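Local coordinates for aminotransferase (Paracoccus denitrificans, PDB 4GRX), which probably transfers amino groups between amine and carbonyl substrates through a pyridoxal phosphate cofactor, as a class III omega-aminotransferase, at residues A444-D447 / E448-E451. Numbering follows the deposited sequence.
Sequences AQMD and EMFE
Glu-448 joins the turn before it through its backbone: Glu-448 N donates to Ala-444 O at 2.9 Å. The carboxylate pairs outside these two turns, OE1 with the hydroxyl of Tyr-52 and OE2 in a salt bridge to Lys-452. Met-449 N donates to Gln-445 O at 3.0 Å, a nearly straight bond at 167°. The side chains of Met-449 and Met-446 leave the same side of the helix and run in a common direction. Met-449 bends at its last torsion (chi3 72°), which brings Met-449 CE to 3.9 Å from Met-446 CG. The same methyl lies above one face of the Phe-450 ring, offset toward the rim. Phe-450 N donates to Met-446 O at 3.1 Å. Phe-450 CE2 lies 3.6 Å from Met-446 CG, with the ring alongside the methionine chain. With chi1 at -176° the Met-446 chain leaves the backbone on the side of its carbonyl carbon, which brings CG beside the ring. Met-446 SD sits obliquely to the Phe-450 ring, 5.1 Å from its centroid, in a Met-aromatic contact. A serine in place of Phe-450 would probably open a gap beside both methionines and cost Met-446 its aromatic partner. Glu-451 N continues the pattern, donating to Asp-447 O at 3.0 Å. Asp-447 turns its carboxylate to Arg-367 of helix 357-375, in a salt bridge. That helix also packs on Met-446 and Phe-450, while Leu-62 of strand 60-63 touches Met-449. The three buried side chains thus fill the inner side of an amphipathic alpha-helix, held by successive i to i+4 backbone bonds. It is the C-terminal helix, 443-463, of this PLP-dependent class III aminotransferase.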
loop_
_atom_site.group_PDB
_atom_site.type_symbol
_atom_site.label_atom_id
_atom_site.label_comp_id
_atom_site.label_asym_id
_atom_site.label_seq_id
_atom_site.Cartn_x
_atom_site.Cartn_y
_atom_site.Cartn_z
ATOM N N ALA A 444 -22.939 -18.754 -21.852
ATOM C CA ALA A 444 -24.155 -18.991 -21.066
ATOM C C ALA A 444 -24.192 -18.057 -19.862
ATOM O O ALA A 444 -25.221 -17.460 -19.551
ATOM C CB ALA A 444 -24.238 -20.446 -20.627
ATOM N N GLN A 445 -23.055 -17.923 -19.201
ATOM C CA GLN A 445 -22.904 -16.975 -18.105
ATOM C C GLN A 445 -23.122 -15.518 -18.566
ATOM O O GLN A 445 -23.713 -14.707 -17.839
ATOM C CB GLN A 445 -21.531 -17.168 -17.449
ATOM C CG GLN A 445 -21.420 -18.511 -16.733
ATOM C CD GLN A 445 -20.000 -18.965 -16.426
ATOM O OE1 GLN A 445 -19.007 -18.298 -16.757
ATOM N NE2 GLN A 445 -19.899 -20.121 -15.778
ATOM N N MET A 446 -22.675 -15.196 -19.775
ATOM C CA MET A 446 -22.858 -13.851 -20.311
ATOM C C MET A 446 -24.341 -13.549 -20.519
ATOM O O MET A 446 -24.813 -12.437 -20.235
ATOM C CB MET A 446 -22.057 -13.643 -21.597
ATOM C CG MET A 446 -22.148 -12.229 -22.132
ATOM S SD MET A 446 -21.311 -12.009 -23.707
ATOM C CE MET A 446 -19.604 -11.874 -23.189
ATOM N N ASP A 447 -25.070 -14.552 -21.004
ATOM C CA ASP A 447 -26.526 -14.481 -21.114
ATOM C C ASP A 447 -27.188 -14.333 -19.754
ATOM O O ASP A 447 -28.158 -13.588 -19.618
ATOM C CB ASP A 447 -27.066 -15.707 -21.841
ATOM C CG ASP A 447 -26.744 -15.689 -23.305
ATOM O OD1 ASP A 447 -27.163 -16.634 -24.013
ATOM O OD2 ASP A 447 -26.069 -14.731 -23.749
ATOM N N GLU A 448 -26.667 -15.039 -18.754
ATOM C CA GLU A 448 -27.205 -14.950 -17.401
ATOM C C GLU A 448 -27.127 -13.521 -16.884
ATOM O O GLU A 448 -28.113 -12.980 -16.379
ATOM C CB GLU A 448 -26.473 -15.887 -16.436
ATOM C CG GLU A 448 -27.207 -16.027 -15.110
ATOM C CD GLU A 448 -26.405 -16.743 -14.058
ATOM O OE1 GLU A 448 -25.416 -17.410 -14.404
ATOM O OE2 GLU A 448 -26.776 -16.629 -12.874
ATOM N N MET A 449 -25.941 -12.930 -17.032
ATOM C CA MET A 449 -25.660 -11.554 -16.637
ATOM C C MET A 449 -26.586 -10.538 -17.303
ATOM O O MET A 449 -27.094 -9.651 -16.626
ATOM C CB MET A 449 -24.206 -11.231 -16.963
ATOM C CG MET A 449 -23.801 -9.774 -16.800
ATOM S SD MET A 449 -22.169 -9.499 -17.509
ATOM C CE MET A 449 -22.541 -9.602 -19.260
ATOM N N PHE A 450 -26.800 -10.665 -18.615
ATOM C CA PHE A 450 -27.685 -9.756 -19.338
ATOM C C PHE A 450 -29.124 -9.858 -18.874
ATOM O O PHE A 450 -29.717 -8.864 -18.469
ATOM C CB PHE A 450 -27.633 -10.009 -20.842
ATOM C CG PHE A 450 -26.379 -9.533 -21.486
ATOM C CD1 PHE A 450 -25.782 -8.346 -21.080
ATOM C CD2 PHE A 450 -25.804 -10.255 -22.513
ATOM C CE1 PHE A 450 -24.624 -7.898 -21.679
ATOM C CE2 PHE A 450 -24.645 -9.813 -23.123
ATOM C CZ PHE A 450 -24.050 -8.633 -22.701
ATOM N N GLU A 451 -29.684 -11.061 -18.959
ATOM C CA GLU A 451 -31.039 -11.334 -18.477
ATOM C C GLU A 451 -31.269 -10.760 -17.059
ATOM O O GLU A 451 -32.266 -10.084 -16.808
ATOM C CB GLU A 451 -31.306 -12.841 -18.552
ATOM C CG GLU A 451 -32.525 -13.352 -17.801
ATOM C CD GLU A 451 -32.787 -14.828 -18.070
ATOM O OE1 GLU A 451 -31.821 -15.572 -18.375
ATOM O OE2 GLU A 451 -33.963 -15.246 -17.992
#